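Local coordinates for LPXTG cell wall surface protein (Streptococcus gordonii, PDB 4IGB) that probably serves as a cell-wall-anchored surface adhesin, this chain holding its N-terminal N1 and N2 domains, at residues B[331-342]-B[407-418]. Sequence-based numbering, arbitrary orientation.
Sequences SSIEMVQKFDER and EKIDNTVTLHVD
Q337 and N411 face each other amide to amide across two antiparallel strands of the N2 domain, and they mark where regular sheet pairing gives out. Q337 NE2 gives a hydrogen bond of 2.7 Å to N411 OD1, and N411 ND2 returns one, also 2.7 Å, to Q337 OE1. Each donor sits on an in-plane lone pair, although the amide planes are turned 32° apart. N411 reaches across because its CG stands anti to the backbone N (chi1 -176°).

From E334 to V336 the strands are joined by paired backbone bonds to H416 and T414. On the buried face L415 CD1 wedges beside I333 CG2 at 3.7 Å and also meets M335, which packs too on I389 and I391 of strand 389-397. The other face, with E334, V336, T414 and H416, is partly exposed: V336 CG2 comes obliquely to the H416 ring, 3.5 Å from CD2.

Beyond Q337 the backbones separate, and waters bridge K338 O to T412 N, D340 OD1 to D410 N, and D340 N to D410 O. R342 closes this end. Its NE and NH2 grip the D340 carboxylate side-on, its backbone N meets OD2 in an Asx turn, NH1 makes a bent bond to the poorly ordered E407 O, and I409 CG1 lies over one guanidinium face. At the opposite end D418 OD1 takes S331 N on its syn lone pair, while OD2 forms a salt bridge with R263.

Two buried amides thus meet much of each other's hydrogen-bonding need and water replaces the lost strand bonds, while D340, held by three R342 nitrogens, fixes the rotation of the arginine between the diverging segments.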
loop_
_atom_site.group_PDB
_atom_site.type_symbol
_atom_site.label_atom_id
_atom_site.label_comp_id
_atom_site.label_asym_id
_atom_site.label_seq_id
_atom_site.Cartn_x
_atom_site.Cartn_y
_atom_site.Cartn_z
ATOM N N SER B 331 3.648 -17.032 4.101
ATOM C CA SER B 331 4.644 -18.052 3.841
ATOM C C SER B 331 5.623 -18.160 5.007
ATOM O O SER B 331 6.283 -19.178 5.188
ATOM C CB SER B 331 5.399 -17.713 2.556
ATOM O OG SER B 331 4.484 -17.633 1.475
ATOM N N SER B 332 5.734 -17.098 5.789
ATOM C CA SER B 332 6.591 -17.133 6.963
ATOM C C SER B 332 6.062 -16.226 8.066
ATOM O O SER B 332 5.468 -15.175 7.802
ATOM C CB SER B 332 8.012 -16.703 6.594
ATOM O OG SER B 332 8.021 -15.328 6.300
ATOM N N ILE B 333 6.283 -16.644 9.307
ATOM C CA ILE B 333 6.047 -15.788 10.447
ATOM C C ILE B 333 7.239 -15.912 11.375
ATOM O O ILE B 333 7.649 -17.017 11.718
ATOM C CB ILE B 333 4.778 -16.185 11.212
ATOM C CG1 ILE B 333 3.528 -15.990 10.335
ATOM C CG2 ILE B 333 4.660 -15.377 12.499
ATOM C CD1 ILE B 333 2.220 -16.539 11.004
ATOM N N GLU B 334 7.791 -14.777 11.782
ATOM C CA GLU B 334 8.950 -14.761 12.651
ATOM C C GLU B 334 8.809 -13.630 13.648
ATOM O O GLU B 334 8.105 -12.650 13.400
ATOM C CB GLU B 334 10.236 -14.592 11.829
ATOM C CG GLU B 334 10.331 -15.546 10.652
ATOM C CD GLU B 334 11.628 -15.395 9.855
ATOM O OE1 GLU B 334 12.442 -14.499 10.183
ATOM O OE2 GLU B 334 11.826 -16.179 8.891
ATOM N N MET B 335 9.468 -13.786 14.789
ATOM C CA MET B 335 9.525 -12.749 15.794
ATOM C C MET B 335 10.997 -12.535 16.077
ATOM O O MET B 335 11.729 -13.495 16.338
ATOM C CB MET B 335 8.807 -13.186 17.073
ATOM C CG MET B 335 7.343 -13.550 16.863
ATOM S SD MET B 335 7.152 -15.104 15.984
ATOM C CE MET B 335 5.422 -15.469 16.380
ATOM N N VAL B 336 11.419 -11.279 16.005
ATOM C CA VAL B 336 12.821 -10.917 16.128
ATOM C C VAL B 336 13.010 -10.132 17.407
ATOM O O VAL B 336 12.420 -9.063 17.572
ATOM C CB VAL B 336 13.277 -10.002 14.969
ATOM C CG1 VAL B 336 14.714 -9.549 15.185
ATOM C CG2 VAL B 336 13.146 -10.703 13.629
ATOM N N GLN B 337 13.821 -10.671 18.308
ATOM C CA GLN B 337 14.222 -9.963 19.519
ATOM C C GLN B 337 15.657 -9.476 19.362
ATOM O O GLN B 337 16.458 -10.081 18.645
ATOM C CB GLN B 337 14.171 -10.896 20.732
ATOM C CG GLN B 337 13.061 -10.619 21.713
ATOM C CD GLN B 337 13.200 -9.301 22.475
ATOM O OE1 GLN B 337 14.004 -8.435 22.123
ATOM N NE2 GLN B 337 12.399 -9.148 23.533
ATOM N N LYS B 338 15.992 -8.386 20.034
ATOM C CA LYS B 338 17.394 -8.011 20.134
ATOM C C LYS B 338 17.622 -7.443 21.516
ATOM O O LYS B 338 16.937 -6.521 21.942
ATOM C CB LYS B 338 17.795 -7.005 19.050
ATOM C CG LYS B 338 19.283 -6.661 19.074
ATOM C CD LYS B 338 19.655 -5.671 17.971
ATOM C CE LYS B 338 21.123 -5.272 18.056
ATOM N NZ LYS B 338 21.371 -3.977 17.348
ATOM N N PHE B 339 18.574 -8.015 22.230
ATOM C CA PHE B 339 18.739 -7.674 23.636
ATOM C C PHE B 339 19.850 -6.683 23.881
ATOM O O PHE B 339 20.935 -6.801 23.318
ATOM C CB PHE B 339 18.989 -8.944 24.447
ATOM C CG PHE B 339 17.838 -9.915 24.398
ATOM C CD1 PHE B 339 16.658 -9.646 25.078
ATOM C CD2 PHE B 339 17.931 -11.088 23.663
ATOM C CE1 PHE B 339 15.599 -10.540 25.032
ATOM C CE2 PHE B 339 16.880 -11.976 23.619
ATOM C CZ PHE B 339 15.712 -11.699 24.308
ATOM N N ASP B 340 19.567 -5.705 24.734
ATOM C CA ASP B 340 20.593 -4.783 25.199
ATOM C C ASP B 340 21.857 -5.574 25.563
ATOM O O ASP B 340 21.778 -6.657 26.152
ATOM C CB ASP B 340 20.062 -3.994 26.399
ATOM C CG ASP B 340 21.002 -2.891 26.845
ATOM O OD1 ASP B 340 20.590 -1.711 26.840
ATOM O OD2 ASP B 340 22.145 -3.204 27.228
ATOM N N GLU B 341 23.019 -5.030 25.201
ATOM C CA GLU B 341 24.306 -5.710 25.401
ATOM C C GLU B 341 24.612 -6.040 26.859
ATOM O O GLU B 341 25.463 -6.888 27.145
ATOM C CB GLU B 341 25.451 -4.885 24.793
ATOM C CG GLU B 341 25.508 -5.030 23.277
ATOM C CD GLU B 341 26.375 -3.986 22.597
ATOM O OE1 GLU B 341 26.872 -3.070 23.294
ATOM O OE2 GLU B 341 26.549 -4.085 21.360
ATOM N N ARG B 342 23.920 -5.370 27.774
ATOM C CA ARG B 342 24.095 -5.624 29.201
ATOM C C ARG B 342 23.329 -6.865 29.665
ATOM O O ARG B 342 23.323 -7.190 30.859
ATOM C CB ARG B 342 23.675 -4.396 30.011
ATOM C CG ARG B 342 24.593 -3.206 29.780
ATOM C CD ARG B 342 23.993 -1.942 30.332
ATOM N NE ARG B 342 22.864 -1.467 29.540
ATOM C CZ ARG B 342 22.229 -0.334 29.793
ATOM N NH1 ARG B 342 22.616 0.411 30.817
ATOM N NH2 ARG B 342 21.218 0.057 29.032
ATOM N N GLU B 407 21.448 4.327 30.125
ATOM C CA GLU B 407 20.987 4.088 31.489
ATOM C C GLU B 407 20.078 2.883 31.499
ATOM O O GLU B 407 20.548 1.751 31.625
ATOM C CB GLU B 407 20.244 5.297 32.064
ATOM C CG GLU B 407 19.941 5.203 33.569
ATOM C CD GLU B 407 18.819 4.209 33.918
ATOM O OE1 GLU B 407 17.650 4.630 34.090
ATOM O OE2 GLU B 407 19.105 3.002 34.038
ATOM N N LYS B 408 18.778 3.138 31.356
ATOM C CA LYS B 408 17.749 2.105 31.450
ATOM C C LYS B 408 17.935 1.067 30.355
ATOM O O LYS B 408 18.493 1.358 29.302
ATOM C CB LYS B 408 16.357 2.732 31.347
ATOM C CG LYS B 408 16.146 3.481 30.047
ATOM C CD LYS B 408 14.914 4.376 30.081
ATOM C CE LYS B 408 14.791 5.186 28.777
ATOM N NZ LYS B 408 13.531 4.898 28.013
ATOM N N ILE B 409 17.488 -0.153 30.609
ATOM C CA ILE B 409 17.557 -1.166 29.577
ATOM C C ILE B 409 16.231 -1.170 28.848
ATOM O O ILE B 409 15.187 -1.413 29.456
ATOM C CB ILE B 409 17.855 -2.557 30.141
ATOM C CG1 ILE B 409 19.226 -2.572 30.813
ATOM C CG2 ILE B 409 17.799 -3.593 29.027
ATOM C CD1 ILE B 409 19.439 -3.768 31.717
ATOM N N ASP B 410 16.285 -0.868 27.553
ATOM C CA ASP B 410 15.111 -0.850 26.682
ATOM C C ASP B 410 14.982 -2.155 25.916
ATOM O O ASP B 410 15.962 -2.887 25.735
ATOM C CB ASP B 410 15.208 0.308 25.676
ATOM C CG ASP B 410 15.073 1.663 26.340
ATOM O OD1 ASP B 410 14.369 1.744 27.371
ATOM O OD2 ASP B 410 15.670 2.641 25.843
ATOM N N ASN B 411 13.770 -2.441 25.449
ATOM C CA ASN B 411 13.555 -3.606 24.608
ATOM C C ASN B 411 12.327 -3.430 23.703
ATOM O O ASN B 411 11.332 -2.811 24.092
ATOM C CB ASN B 411 13.437 -4.857 25.474
ATOM C CG ASN B 411 13.313 -6.124 24.655
ATOM O OD1 ASN B 411 12.231 -6.692 24.546
ATOM N ND2 ASN B 411 14.423 -6.566 24.060
ATOM N N THR B 412 12.429 -3.956 22.489
ATOM C CA THR B 412 11.344 -3.927 21.512
ATOM C C THR B 412 11.414 -5.236 20.739
ATOM O O THR B 412 12.506 -5.731 20.443
ATOM C CB THR B 412 11.479 -2.714 20.547
ATOM O OG1 THR B 412 11.213 -1.508 21.270
ATOM C CG2 THR B 412 10.489 -2.800 19.371
ATOM N N VAL B 413 10.264 -5.827 20.430
ATOM C CA VAL B 413 10.290 -7.032 19.629
ATOM C C VAL B 413 9.493 -6.755 18.382
ATOM O O VAL B 413 8.618 -5.895 18.398
ATOM C CB VAL B 413 9.790 -8.284 20.399
ATOM C CG1 VAL B 413 8.259 -8.246 20.615
ATOM C CG2 VAL B 413 10.191 -9.523 19.665
ATOM N N THR B 414 9.816 -7.453 17.297
ATOM C CA THR B 414 9.170 -7.205 16.005
ATOM C C THR B 414 8.602 -8.458 15.358
ATOM O O THR B 414 9.308 -9.444 15.167
ATOM C CB THR B 414 10.149 -6.543 15.013
ATOM O OG1 THR B 414 10.610 -5.315 15.575
ATOM C CG2 THR B 414 9.465 -6.251 13.679
ATOM N N LEU B 415 7.326 -8.405 15.000
ATOM C CA LEU B 415 6.690 -9.515 14.311
ATOM C C LEU B 415 6.862 -9.324 12.825
ATOM O O LEU B 415 6.676 -8.226 12.304
ATOM C CB LEU B 415 5.206 -9.585 14.650
ATOM C CG LEU B 415 4.340 -10.613 13.917
ATOM C CD1 LEU B 415 4.801 -12.048 14.185
ATOM C CD2 LEU B 415 2.876 -10.437 14.327
ATOM N N HIS B 416 7.252 -10.399 12.158
ATOM C CA HIS B 416 7.260 -10.431 10.712
ATOM C C HIS B 416 6.267 -11.468 10.216
ATOM O O HIS B 416 6.179 -12.569 10.759
ATOM C CB HIS B 416 8.656 -10.750 10.196
ATOM C CG HIS B 416 9.681 -9.749 10.613
ATOM N ND1 HIS B 416 10.056 -8.696 9.811
ATOM C CD2 HIS B 416 10.386 -9.619 11.761
ATOM C CE1 HIS B 416 10.962 -7.966 10.439
ATOM N NE2 HIS B 416 11.183 -8.507 11.624
ATOM N N VAL B 417 5.524 -11.090 9.184
ATOM C CA VAL B 417 4.576 -11.953 8.498
ATOM C C VAL B 417 4.845 -11.665 7.023
ATOM O O VAL B 417 4.666 -10.541 6.588
ATOM C CB VAL B 417 3.119 -11.560 8.847
ATOM C CG1 VAL B 417 2.122 -12.354 8.008
ATOM C CG2 VAL B 417 2.850 -11.757 10.345
ATOM N N ASP B 418 5.317 -12.663 6.273
ATOM C CA ASP B 418 5.949 -12.414 4.966
ATOM C C ASP B 418 6.909 -11.221 5.080
ATOM O O ASP B 418 7.774 -11.228 5.946
ATOM C CB ASP B 418 4.916 -12.205 3.861
ATOM C CG ASP B 418 4.104 -13.453 3.582
ATOM O OD1 ASP B 418 4.479 -14.535 4.089
ATOM O OD2 ASP B 418 3.101 -13.356 2.844
HETATM O O HOH W 1 2.587 -15.823 1.413
HETATM O O HOH W 2 8.481 -13.086 7.758
HETATM O O HOH W 3 15.128 -4.445 21.328
HETATM O O HOH W 4 18.560 -0.521 25.928
HETATM O O HOH W 5 16.911 -5.457 25.913
#